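Local coordinates for protein 2,3-dihydroxybenzoate-AMP ligase (Mycobacterium smegmatis, PDB 5KEI) that belongs to the AMP-binding enzymes of the ANL clan, multidomain proteins with a large N-terminal part and a smaller C-terminal domain, at residues A[31-36]-A[40-45]; A[230-235]-A[408-413]; A[261-266]-A[358-363]; A[49-54]-A[115-120]. All coordinates share one frame; numbering follows the deposited sequence.

Contact 1 (A[31-36]-A[40-45]); sequences ERAQAY and GYWRDQ
A Schellman motif ends helix 30-38 at Gly40, and the chain that follows folds back so that Tyr41 and Trp42 lie against Tyr36 in the last turns of the helix. How a helix end can be joined to its own exit loop is plain from Tyr36 O, which receives Trp42 N at 3.1 Å in an almost straight bond (174°), the donor standing well above the carbonyl plane. Tyr41 N adds a weak bond to the same oxygen. Tyr36 CB sits over the face of the Trp42 five-membered ring as a CH-pi contact, 3.8 Å from its centroid and only 8° off the normal. One turn earlier, Ala33 CB meets Trp42 CZ3 at 3.6 Å. Tyr36 CD1 comes to the edge of the Tyr41 ring, 3.8 Å from Tyr41 CD2. With CG of Tyr36 beside its backbone N (chi1 -60°), the ring runs back along the helix, where Arg32 takes the phenol oxygen side-on: Arg32 NE and NH2 each lie 3.1 Å from Tyr36 OH, within the guanidinium plane. Trp42 NE1 bonds to Pro409 O and Tyr41 OH to Asp383 OD2, fastening the turn to the rest of the chain. Two donors on one phenol oxygen should hold the Tyr36 ring in place and polarise its hydroxyl, while the indole face packs against Tyr36 CB.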
loop_
_atom_site.group_PDB
_atom_site.type_symbol
_atom_site.label_atom_id
_atom_site.label_comp_id
_atom_site.label_asym_id
_atom_site.label_seq_id
_atom_site.Cartn_x
_atom_site.Cartn_y
_atom_site.Cartn_z
ATOM N N GLU A 31 21.781 11.419 4.873
ATOM C CA GLU A 31 22.656 11.395 3.706
ATOM C C GLU A 31 21.921 10.902 2.453
ATOM O O GLU A 31 22.199 11.367 1.344
ATOM C CB GLU A 31 23.905 10.538 3.973
ATOM C CG GLU A 31 23.664 9.023 4.103
ATOM C CD GLU A 31 23.110 8.596 5.474
ATOM O OE1 GLU A 31 22.838 9.492 6.319
ATOM O OE2 GLU A 31 22.952 7.363 5.701
ATOM N N ARG A 32 20.981 9.972 2.624
ATOM C CA ARG A 32 20.190 9.485 1.492
ATOM C C ARG A 32 19.189 10.570 1.091
ATOM O O ARG A 32 18.973 10.819 -0.092
ATOM C CB ARG A 32 19.468 8.165 1.822
ATOM C CG ARG A 32 20.374 6.941 2.063
ATOM C CD ARG A 32 19.530 5.740 2.494
ATOM N NE ARG A 32 18.416 5.535 1.562
ATOM C CZ ARG A 32 17.261 4.930 1.850
ATOM N NH1 ARG A 32 17.034 4.425 3.058
ATOM N NH2 ARG A 32 16.328 4.816 0.909
ATOM N N ALA A 33 18.593 11.223 2.083
ATOM C CA ALA A 33 17.636 12.290 1.825
ATOM C C ALA A 33 18.279 13.394 0.987
ATOM O O ALA A 33 17.716 13.809 -0.030
ATOM C CB ALA A 33 17.098 12.850 3.131
ATOM N N GLN A 34 19.471 13.840 1.394
ATOM C CA GLN A 34 20.204 14.869 0.648
ATOM C C GLN A 34 20.493 14.436 -0.791
ATOM O O GLN A 34 20.311 15.222 -1.732
ATOM C CB GLN A 34 21.507 15.220 1.367
ATOM C CG GLN A 34 22.321 16.348 0.722
ATOM C CD GLN A 34 21.486 17.571 0.329
ATOM O OE1 GLN A 34 20.571 17.999 1.054
ATOM N NE2 GLN A 34 21.800 18.134 -0.838
ATOM N N ALA A 35 20.915 13.182 -0.952
ATOM C CA ALA A 35 21.202 12.611 -2.265
ATOM C C ALA A 35 19.981 12.663 -3.194
ATOM O O ALA A 35 20.087 13.018 -4.381
ATOM C CB ALA A 35 21.686 11.172 -2.112
ATOM N N TYR A 36 18.822 12.322 -2.646
ATOM C CA TYR A 36 17.586 12.296 -3.427
ATOM C C TYR A 36 17.118 13.707 -3.806
ATOM O O TYR A 36 16.474 13.903 -4.836
ATOM C CB TYR A 36 16.486 11.551 -2.648
ATOM C CG TYR A 36 16.841 10.106 -2.329
ATOM C CD1 TYR A 36 17.729 9.400 -3.128
ATOM C CD2 TYR A 36 16.301 9.462 -1.225
ATOM C CE1 TYR A 36 18.055 8.105 -2.846
ATOM C CE2 TYR A 36 16.631 8.174 -0.933
ATOM C CZ TYR A 36 17.502 7.493 -1.748
ATOM O OH TYR A 36 17.833 6.194 -1.459
ATOM N N GLY A 40 17.108 15.402 -7.900
ATOM C CA GLY A 40 15.841 15.875 -8.436
ATOM C C GLY A 40 14.609 15.034 -8.110
ATOM O O GLY A 40 13.506 15.363 -8.554
ATOM N N TYR A 41 14.779 13.951 -7.350
ATOM C CA TYR A 41 13.636 13.135 -6.928
ATOM C C TYR A 41 12.751 13.910 -5.939
ATOM O O TYR A 41 11.551 14.086 -6.160
ATOM C CB TYR A 41 14.104 11.831 -6.284
ATOM C CG TYR A 41 15.083 11.033 -7.108
ATOM C CD1 TYR A 41 15.012 11.015 -8.489
ATOM C CD2 TYR A 41 16.100 10.306 -6.495
ATOM C CE1 TYR A 41 15.926 10.292 -9.237
ATOM C CE2 TYR A 41 17.014 9.582 -7.233
ATOM C CZ TYR A 41 16.928 9.574 -8.602
ATOM O OH TYR A 41 17.849 8.838 -9.343
ATOM N N TRP A 42 13.376 14.375 -4.859
ATOM C CA TRP A 42 12.718 15.099 -3.772
ATOM C C TRP A 42 12.688 16.617 -3.984
ATOM O O TRP A 42 13.726 17.272 -3.904
ATOM C CB TRP A 42 13.436 14.791 -2.464
ATOM C CG TRP A 42 13.200 13.412 -1.933
ATOM C CD1 TRP A 42 12.782 12.316 -2.636
ATOM C CD2 TRP A 42 13.338 12.987 -0.576
ATOM N NE1 TRP A 42 12.666 11.239 -1.800
ATOM C CE2 TRP A 42 12.990 11.626 -0.520
ATOM C CE3 TRP A 42 13.711 13.633 0.616
ATOM C CZ2 TRP A 42 13.023 10.888 0.653
ATOM C CZ3 TRP A 42 13.732 12.901 1.785
ATOM C CH2 TRP A 42 13.393 11.539 1.793
ATOM N N ARG A 43 11.506 17.180 -4.217
ATOM C CA ARG A 43 11.407 18.574 -4.654
ATOM C C ARG A 43 10.851 19.544 -3.610
ATOM O O ARG A 43 10.405 20.643 -3.951
ATOM C CB ARG A 43 10.551 18.651 -5.910
ATOM C CG ARG A 43 11.113 17.865 -7.064
ATOM C CD ARG A 43 12.422 18.457 -7.552
ATOM N NE ARG A 43 12.257 19.399 -8.657
ATOM C CZ ARG A 43 12.607 19.154 -9.922
ATOM N NH1 ARG A 43 13.143 17.988 -10.274
ATOM N NH2 ARG A 43 12.421 20.085 -10.848
ATOM N N ASP A 44 10.837 19.115 -2.352
ATOM C CA ASP A 44 10.572 20.002 -1.216
ATOM C C ASP A 44 9.162 20.588 -1.150
ATOM O O ASP A 44 8.900 21.489 -0.337
ATOM C CB ASP A 44 11.593 21.147 -1.216
ATOM C CG ASP A 44 13.021 20.646 -1.194
ATOM O OD1 ASP A 44 13.319 19.712 -0.411
ATOM O OD2 ASP A 44 13.841 21.172 -1.973
ATOM N N GLN A 45 8.264 20.098 -1.999
ATOM C CA GLN A 45 6.894 20.588 -2.015
ATOM C C GLN A 45 5.904 19.588 -1.387
ATOM O O GLN A 45 6.043 18.354 -1.527
ATOM C CB GLN A 45 6.477 20.928 -3.442
ATOM C CG GLN A 45 7.355 21.992 -4.122
ATOM C CD GLN A 45 7.276 23.354 -3.439
ATOM O OE1 GLN A 45 6.184 23.860 -3.155
ATOM N NE2 GLN A 45 8.437 23.954 -3.173
#

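Contact 2 (A[230-235]-A[408-413]); sequences YVYNAT and GPYTLN
Tyr410 OH is held from two quarters, by a hydrogen bond with the backbone N of Leu360 and by a weak one with Asp384 OD2, and this anchored ring is what the loop 408-413 presents to Tyr232 and Asn233 on helix 227-240. The contact is a helix-to-loop junction within the AMP-binding enzyme family region: the helix follows strand 222-226 at the border of the seven-stranded sheet, and the loop leaves strand 402-407 of the four-stranded antiparallel sheet. It illustrates how a helix and a loop more than 170 residues apart can be joined by aromatic packing without any hydrogen bond passing directly between the segments. The central atom is Tyr232 CE2, which lies 3.7 Å from Tyr410 CD2 and 3.7 Å from Pro409 CG, so that one corner of the ring meets the proline and the tyrosine side by side. The two tyrosine rings form an oblique pair, inclined at 59° with centroids 6.0 Å apart. Tyr232 reaches the loop because its CG is anti to the backbone N (chi1 175°), while Tyr410 holds its CG between N and the carbonyl carbon (chi1 54°), which turns the ring back toward the helix. The Asn233 side chain crosses Tyr410 at about a right angle, its amide plane steeply turned to the ring. Beyond the contact, Tyr232 OH is bonded to Ser381 OG. The loop itself is drawn into a tight turn at its start, where Thr411 N bonds to Gly408 O at 3.2 Å.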
loop_
_atom_site.group_PDB
_atom_site.type_symbol
_atom_site.label_atom_id
_atom_site.label_comp_id
_atom_site.label_asym_id
_atom_site.label_seq_id
_atom_site.Cartn_x
_atom_site.Cartn_y
_atom_site.Cartn_z
ATOM N N TYR A 230 6.183 10.680 -2.070
ATOM C CA TYR A 230 4.899 10.379 -2.698
ATOM C C TYR A 230 4.671 11.304 -3.907
ATOM O O TYR A 230 4.142 10.870 -4.932
ATOM C CB TYR A 230 3.746 10.462 -1.668
ATOM C CG TYR A 230 2.663 9.465 -2.034
ATOM C CD1 TYR A 230 3.019 8.116 -2.134
ATOM C CD2 TYR A 230 1.317 9.791 -2.163
ATOM C CE1 TYR A 230 2.122 7.137 -2.434
ATOM C CE2 TYR A 230 0.363 8.764 -2.460
ATOM C CZ TYR A 230 0.798 7.439 -2.594
ATOM O OH TYR A 230 -0.021 6.374 -2.884
ATOM N N VAL A 231 5.114 12.554 -3.808
ATOM C CA VAL A 231 5.053 13.448 -4.961
ATOM C C VAL A 231 6.000 12.927 -6.039
ATOM O O VAL A 231 5.632 12.829 -7.214
ATOM C CB VAL A 231 5.409 14.882 -4.583
ATOM C CG1 VAL A 231 5.516 15.782 -5.844
ATOM C CG2 VAL A 231 4.369 15.421 -3.599
ATOM N N TYR A 232 7.209 12.551 -5.633
ATOM C CA TYR A 232 8.112 11.892 -6.574
ATOM C C TYR A 232 7.536 10.604 -7.201
ATOM O O TYR A 232 7.694 10.381 -8.399
ATOM C CB TYR A 232 9.464 11.575 -5.910
ATOM C CG TYR A 232 10.429 10.781 -6.791
ATOM C CD1 TYR A 232 10.779 11.227 -8.071
ATOM C CD2 TYR A 232 10.943 9.561 -6.369
ATOM C CE1 TYR A 232 11.648 10.488 -8.896
ATOM C CE2 TYR A 232 11.797 8.821 -7.179
ATOM C CZ TYR A 232 12.146 9.282 -8.445
ATOM O OH TYR A 232 13.002 8.541 -9.241
ATOM N N ASN A 233 6.811 9.803 -6.418
ATOM C CA ASN A 233 6.339 8.483 -6.839
ATOM C C ASN A 233 5.337 8.729 -8.030
ATOM O O ASN A 233 5.372 8.115 -9.102
ATOM C CB ASN A 233 5.621 7.763 -5.685
ATOM C CG ASN A 233 5.110 6.420 -6.099
ATOM O OD1 ASN A 233 4.004 6.310 -6.536
ATOM N ND2 ASN A 233 5.870 5.379 -5.826
ATOM N N ALA A 234 4.421 9.663 -7.814
ATOM C CA ALA A 234 3.435 10.082 -8.825
ATOM C C ALA A 234 4.069 10.754 -10.062
ATOM O O ALA A 234 3.737 10.419 -11.201
ATOM C CB ALA A 234 2.412 11.010 -8.176
ATOM N N THR A 235 4.933 11.730 -9.819
ATOM C CA THR A 235 5.550 12.526 -10.895
ATOM C C THR A 235 6.386 11.644 -11.818
ATOM O O THR A 235 6.191 11.624 -13.045
ATOM C CB THR A 235 6.443 13.616 -10.318
ATOM O OG1 THR A 235 5.692 14.365 -9.347
ATOM C CG2 THR A 235 6.999 14.515 -11.429
ATOM N N GLY A 408 15.244 2.614 -1.529
ATOM C CA GLY A 408 15.296 3.690 -2.495
ATOM C C GLY A 408 14.509 4.932 -2.122
ATOM O O GLY A 408 13.961 5.040 -1.021
ATOM N N PRO A 409 14.427 5.877 -3.064
ATOM C CA PRO A 409 13.909 7.232 -2.827
ATOM C C PRO A 409 12.421 7.318 -2.449
ATOM O O PRO A 409 11.946 8.414 -2.134
ATOM C CB PRO A 409 14.170 7.939 -4.166
ATOM C CG PRO A 409 14.253 6.825 -5.182
ATOM C CD PRO A 409 14.875 5.678 -4.454
ATOM N N TYR A 410 11.694 6.204 -2.477
ATOM C CA TYR A 410 10.292 6.237 -2.062
ATOM C C TYR A 410 9.886 4.928 -1.360
ATOM O O TYR A 410 8.704 4.627 -1.248
ATOM C CB TYR A 410 9.374 6.530 -3.266
ATOM C CG TYR A 410 9.599 5.577 -4.414
ATOM C CD1 TYR A 410 8.849 4.421 -4.521
ATOM C CD2 TYR A 410 10.580 5.817 -5.369
ATOM C CE1 TYR A 410 9.058 3.529 -5.534
ATOM C CE2 TYR A 410 10.797 4.924 -6.411
ATOM C CZ TYR A 410 10.030 3.776 -6.475
ATOM O OH TYR A 410 10.204 2.862 -7.471
ATOM N N THR A 411 10.873 4.176 -0.874
ATOM C CA THR A 411 10.635 2.934 -0.135
ATOM C C THR A 411 10.784 3.166 1.371
ATOM O O THR A 411 11.764 3.763 1.822
ATOM C CB THR A 411 11.596 1.803 -0.595
ATOM O OG1 THR A 411 11.257 1.404 -1.932
ATOM C CG2 THR A 411 11.485 0.580 0.325
ATOM N N LEU A 412 9.810 2.702 2.149
ATOM C CA LEU A 412 9.762 3.021 3.572
ATOM C C LEU A 412 10.940 2.434 4.348
ATOM O O LEU A 412 11.553 1.453 3.934
ATOM C CB LEU A 412 8.449 2.538 4.182
ATOM C CG LEU A 412 8.408 1.127 4.760
ATOM C CD1 LEU A 412 7.084 0.907 5.465
ATOM C CD2 LEU A 412 8.617 0.083 3.681
ATOM N N ASN A 413 11.252 3.068 5.469
ATOM C CA ASN A 413 12.359 2.664 6.317
ATOM C C ASN A 413 11.845 2.018 7.603
ATOM O O ASN A 413 12.612 1.512 8.409
ATOM C CB ASN A 413 13.233 3.871 6.610
ATOM C CG ASN A 413 13.707 4.543 5.347
ATOM O OD1 ASN A 413 14.663 4.085 4.728
ATOM N ND2 ASN A 413 13.030 5.619 4.940
#

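Contact 3 (A[261-266]-A[358-363]); sequences LACPGL and GLLNYT
The tight part of this contact gathers on Cys263, beginning with a sulfur facing the forked end of a leucine: Cys263 SG lies 3.6 Å from Leu360 CD1 and 3.7 Å from Leu360 CD2. SG of Cys263 and CG of Leu360 both stand beside their backbone N and anti to the carbonyl carbon (chi1 -57° and -64°), which brings the thiol and the fork together although the two CA atoms stay 8.1 Å apart. As a worked case, it shows a helix break meeting a strand through side-chain ends while the backbones keep their distance. Tyr362 packs just as closely, reaching across with the end of its ring: its OH is 3.4 Å from Cys263 CB, and Cys263 O stands near the ring plane at the edge, 3.7 Å from Tyr362 CE1. Pro264 is the loose margin. Joined to Cys263 by a cis peptide bond that kinks the chain between two helices, it comes no nearer than 4.2 Å, from its N to Tyr362 OH. Even this margin is no solvent side, since the touching residues are all buried. Tyr362 OH is bonded to Ser237 OG, and Cys263 O accepts Gln327 NE2. The break between helices 258-262 and 265-271 thus rests on strand 360-362, which runs antiparallel between strands 349-354 and 378-379 in the nine-stranded sheet, with helix 227-240 packed alongside through Asn233 and Ser237.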
loop_
_atom_site.group_PDB
_atom_site.type_symbol
_atom_site.label_atom_id
_atom_site.label_comp_id
_atom_site.label_asym_id
_atom_site.label_seq_id
_atom_site.Cartn_x
_atom_site.Cartn_y
_atom_site.Cartn_z
ATOM N N LEU A 261 -3.802 5.261 -6.978
ATOM C CA LEU A 261 -3.644 6.547 -6.319
ATOM C C LEU A 261 -2.417 7.322 -6.848
ATOM O O LEU A 261 -2.474 8.530 -7.044
ATOM C CB LEU A 261 -3.550 6.343 -4.803
ATOM C CG LEU A 261 -3.487 7.607 -3.960
ATOM C CD1 LEU A 261 -4.689 8.496 -4.258
ATOM C CD2 LEU A 261 -3.422 7.215 -2.478
ATOM N N ALA A 262 -1.306 6.631 -7.087
ATOM C CA ALA A 262 -0.074 7.328 -7.455
ATOM C C ALA A 262 0.863 6.596 -8.404
ATOM O O ALA A 262 2.000 7.007 -8.563
ATOM C CB ALA A 262 0.686 7.683 -6.182
ATOM N N CYS A 263 0.407 5.535 -9.061
ATOM C CA CYS A 263 1.323 4.739 -9.880
ATOM C C CYS A 263 0.963 4.561 -11.358
ATOM O O CYS A 263 0.925 3.426 -11.827
ATOM C CB CYS A 263 1.464 3.353 -9.242
ATOM S SG CYS A 263 2.047 3.414 -7.514
ATOM N N PRO A 264 0.723 5.657 -12.115
ATOM C CA PRO A 264 0.704 7.082 -11.751
ATOM C C PRO A 264 -0.617 7.509 -11.119
ATOM O O PRO A 264 -0.616 8.452 -10.342
ATOM C CB PRO A 264 0.913 7.798 -13.098
ATOM C CG PRO A 264 0.273 6.894 -14.095
ATOM C CD PRO A 264 0.549 5.472 -13.572
ATOM N N GLY A 265 -1.717 6.844 -11.455
ATOM C CA GLY A 265 -2.988 7.073 -10.790
ATOM C C GLY A 265 -3.509 8.499 -10.863
ATOM O O GLY A 265 -3.097 9.284 -11.722
ATOM N N LEU A 266 -4.430 8.817 -9.964
ATOM C CA LEU A 266 -5.011 10.153 -9.827
ATOM C C LEU A 266 -3.960 11.255 -9.639
ATOM O O LEU A 266 -3.985 12.264 -10.338
ATOM C CB LEU A 266 -5.999 10.171 -8.652
ATOM C CG LEU A 266 -6.414 11.572 -8.186
ATOM C CD1 LEU A 266 -7.385 12.226 -9.147
ATOM C CD2 LEU A 266 -6.989 11.521 -6.793
ATOM N N GLY A 358 6.702 0.837 -1.330
ATOM C CA GLY A 358 7.697 1.544 -2.111
ATOM C C GLY A 358 7.908 1.000 -3.509
ATOM O O GLY A 358 7.110 1.289 -4.405
ATOM N N LEU A 359 8.969 0.213 -3.684
ATOM C CA LEU A 359 9.493 -0.188 -5.005
ATOM C C LEU A 359 8.450 -0.430 -6.085
ATOM O O LEU A 359 7.522 -1.223 -5.910
ATOM C CB LEU A 359 10.346 -1.455 -4.894
ATOM C CG LEU A 359 11.067 -1.811 -6.212
ATOM C CD1 LEU A 359 12.186 -0.837 -6.520
ATOM C CD2 LEU A 359 11.584 -3.237 -6.233
ATOM N N LEU A 360 8.609 0.275 -7.205
ATOM C CA LEU A 360 7.761 0.062 -8.364
ATOM C C LEU A 360 8.592 -0.442 -9.548
ATOM O O LEU A 360 9.642 0.127 -9.875
ATOM C CB LEU A 360 7.018 1.346 -8.735
ATOM C CG LEU A 360 6.018 1.899 -7.715
ATOM C CD1 LEU A 360 5.590 3.321 -8.078
ATOM C CD2 LEU A 360 4.821 1.001 -7.651
ATOM N N ASN A 361 8.119 -1.524 -10.168
ATOM C CA ASN A 361 8.713 -2.042 -11.401
ATOM C C ASN A 361 7.707 -1.911 -12.524
ATOM O O ASN A 361 6.575 -2.393 -12.408
ATOM C CB ASN A 361 9.146 -3.507 -11.248
ATOM C CG ASN A 361 10.161 -3.690 -10.163
ATOM O OD1 ASN A 361 11.342 -3.415 -10.361
ATOM N ND2 ASN A 361 9.711 -4.142 -8.990
ATOM N N TYR A 362 8.113 -1.222 -13.587
ATOM C CA TYR A 362 7.276 -1.017 -14.768
ATOM C C TYR A 362 7.981 -1.521 -16.004
ATOM O O TYR A 362 9.208 -1.426 -16.100
ATOM C CB TYR A 362 6.975 0.457 -15.033
ATOM C CG TYR A 362 6.224 1.241 -14.001
ATOM C CD1 TYR A 362 4.841 1.361 -14.060
ATOM C CD2 TYR A 362 6.899 1.939 -13.022
ATOM C CE1 TYR A 362 4.159 2.116 -13.133
ATOM C CE2 TYR A 362 6.223 2.675 -12.092
ATOM C CZ TYR A 362 4.859 2.772 -12.160
ATOM O OH TYR A 362 4.201 3.536 -11.236
ATOM N N THR A 363 7.210 -2.000 -16.968
ATOM C CA THR A 363 7.704 -2.064 -18.329
ATOM C C THR A 363 7.628 -0.639 -18.885
ATOM O O THR A 363 6.778 0.157 -18.476
ATOM C CB THR A 363 6.899 -3.055 -19.194
ATOM O OG1 THR A 363 5.488 -2.866 -18.981
ATOM C CG2 THR A 363 7.271 -4.472 -18.840
#

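Contact 4 (A[49-54]-A[115-120]); sequences SVLRTA and LLRAGA
Stacking comes first: the guanidinium groups of Arg52, on helix 49-57, and Arg117, on helix 107-117, lie one flat on the other, centres 3.5 Å apart and planes at 14°. The overlap is offset, with Arg52 NH2 over the Arg117 group, 3.2 Å from Arg117 NE; both are donors and no hydrogen bond joins them. Arg52 N, another donor, lies at the edge of the Arg117 guanidinium, 3.4 Å from Arg117 NH2. Arg52 reaches this place by starting anti to its backbone N (chi1 -171°) and then folding at chi2 and chi3. Van der Waals packing comes from Leu51, whose CG lies 3.6 Å and whose CD2 lies 3.7 Å from Arg117 NH2. The ionic bonds run outward from the pair to carboxylates. Asp77 takes Arg117 NH2 on OD1 and Arg52 NH1 on OD2, while Asp81 OD1 pairs with Arg52 NH2 and Asp48 OD2 with Arg117 NE. The general lesson is that like-charged flat groups can stack when acids pair with both groups: the carboxylates probably offset both charges, and the shared Asp77 ties the two helices to helix 73-88.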
loop_
_atom_site.group_PDB
_atom_site.type_symbol
_atom_site.label_atom_id
_atom_site.label_comp_id
_atom_site.label_asym_id
_atom_site.label_seq_id
_atom_site.Cartn_x
_atom_site.Cartn_y
_atom_site.Cartn_z
ATOM N N SER A 49 0.292 20.338 -2.876
ATOM C CA SER A 49 0.723 21.321 -3.869
ATOM C C SER A 49 0.570 20.769 -5.273
ATOM O O SER A 49 0.594 21.534 -6.253
ATOM C CB SER A 49 2.178 21.745 -3.650
ATOM O OG SER A 49 3.057 20.745 -4.142
ATOM N N VAL A 50 0.429 19.448 -5.379
ATOM C CA VAL A 50 0.154 18.840 -6.667
ATOM C C VAL A 50 -1.139 19.441 -7.230
ATOM O O VAL A 50 -1.187 19.783 -8.408
ATOM C CB VAL A 50 0.053 17.299 -6.580
ATOM C CG1 VAL A 50 -0.425 16.697 -7.922
ATOM C CG2 VAL A 50 1.391 16.705 -6.181
ATOM N N LEU A 51 -2.164 19.610 -6.394
ATOM C CA LEU A 51 -3.430 20.196 -6.855
ATOM C C LEU A 51 -3.282 21.688 -7.098
ATOM O O LEU A 51 -3.781 22.220 -8.095
ATOM C CB LEU A 51 -4.554 19.956 -5.847
ATOM C CG LEU A 51 -5.878 20.721 -6.030
ATOM C CD1 LEU A 51 -6.487 20.568 -7.432
ATOM C CD2 LEU A 51 -6.879 20.277 -4.969
ATOM N N ARG A 52 -2.584 22.343 -6.173
ATOM C CA ARG A 52 -2.358 23.776 -6.211
ATOM C C ARG A 52 -1.655 24.170 -7.499
ATOM O O ARG A 52 -2.102 25.072 -8.207
ATOM C CB ARG A 52 -1.533 24.225 -4.995
ATOM C CG ARG A 52 -1.425 25.741 -4.827
ATOM C CD ARG A 52 -2.749 26.329 -4.421
ATOM N NE ARG A 52 -3.058 26.045 -3.022
ATOM C CZ ARG A 52 -4.270 26.156 -2.489
ATOM N NH1 ARG A 52 -5.297 26.514 -3.247
ATOM N NH2 ARG A 52 -4.461 25.894 -1.200
ATOM N N THR A 53 -0.560 23.484 -7.799
ATOM C CA THR A 53 0.219 23.803 -8.990
ATOM C C THR A 53 -0.572 23.497 -10.257
ATOM O O THR A 53 -0.577 24.293 -11.193
ATOM C CB THR A 53 1.547 23.051 -9.002
ATOM O OG1 THR A 53 2.318 23.454 -7.863
ATOM C CG2 THR A 53 2.335 23.340 -10.289
ATOM N N ALA A 54 -1.260 22.358 -10.263
ATOM C CA ALA A 54 -2.160 21.997 -11.350
ATOM C C ALA A 54 -3.275 23.031 -11.551
ATOM O O ALA A 54 -3.650 23.345 -12.673
ATOM C CB ALA A 54 -2.760 20.615 -11.088
ATOM N N LEU A 115 -8.357 17.056 3.402
ATOM C CA LEU A 115 -7.630 16.569 4.565
ATOM C C LEU A 115 -6.168 17.043 4.600
ATOM O O LEU A 115 -5.674 17.483 5.647
ATOM C CB LEU A 115 -7.700 15.041 4.609
ATOM C CG LEU A 115 -9.030 14.492 5.137
ATOM C CD1 LEU A 115 -9.169 13.016 4.857
ATOM C CD2 LEU A 115 -9.131 14.769 6.634
ATOM N N LEU A 116 -5.481 16.959 3.461
ATOM C CA LEU A 116 -4.070 17.346 3.390
ATOM C C LEU A 116 -3.862 18.824 3.731
ATOM O O LEU A 116 -2.880 19.192 4.386
ATOM C CB LEU A 116 -3.497 17.060 1.998
ATOM C CG LEU A 116 -3.312 15.592 1.605
ATOM C CD1 LEU A 116 -2.928 15.493 0.140
ATOM C CD2 LEU A 116 -2.290 14.892 2.488
ATOM N N ARG A 117 -4.786 19.663 3.277
ATOM C CA ARG A 117 -4.654 21.102 3.474
ATOM C C ARG A 117 -4.981 21.508 4.905
ATOM O O ARG A 117 -4.603 22.585 5.332
ATOM C CB ARG A 117 -5.537 21.863 2.489
ATOM C CG ARG A 117 -5.135 21.633 1.047
ATOM C CD ARG A 117 -5.301 22.841 0.213
ATOM N NE ARG A 117 -4.588 22.664 -1.042
ATOM C CZ ARG A 117 -5.167 22.787 -2.224
ATOM N NH1 ARG A 117 -6.447 23.122 -2.286
ATOM N NH2 ARG A 117 -4.468 22.602 -3.331
ATOM N N ALA A 118 -5.669 20.643 5.647
ATOM C CA ALA A 118 -5.839 20.872 7.074
ATOM C C ALA A 118 -4.605 20.353 7.827
ATOM O O ALA A 118 -4.454 20.554 9.038
ATOM C CB ALA A 118 -7.110 20.213 7.580
ATOM N N GLY A 119 -3.704 19.715 7.091
ATOM C CA GLY A 119 -2.484 19.192 7.675
ATOM C C GLY A 119 -2.702 17.826 8.304
ATOM O O GLY A 119 -1.823 17.290 8.977
ATOM N N ALA A 120 -3.885 17.258 8.093
ATOM C CA ALA A 120 -4.183 15.936 8.632
ATOM C C ALA A 120 -3.461 14.874 7.806
ATOM O O ALA A 120 -3.069 15.102 6.650
ATOM C CB ALA A 120 -5.669 15.688 8.654
#

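Contacts 2 and 3 lie deep in the fold, their centres about 12 and 11 Å from the chain's centre; contact 2 uses helix 227-240, which also packs against contact 3. Both depend on buried aromatic and apolar side chains. Contact 1, its centre about 22 Å out and only partly buried, closes a local turn and touches contact 2, where Trp42 bonds to Pro409 and the Tyr41 ring meets Tyr232. Contact 4 lies almost as far out but is buried. It adjoins contact 1 in sequence and brushes contact 2 through Val50 and Val231. Across the segment pairs themselves, the central contacts rely on packing, contact 1 adds backbone bonds and contact 4 stacks charged groups.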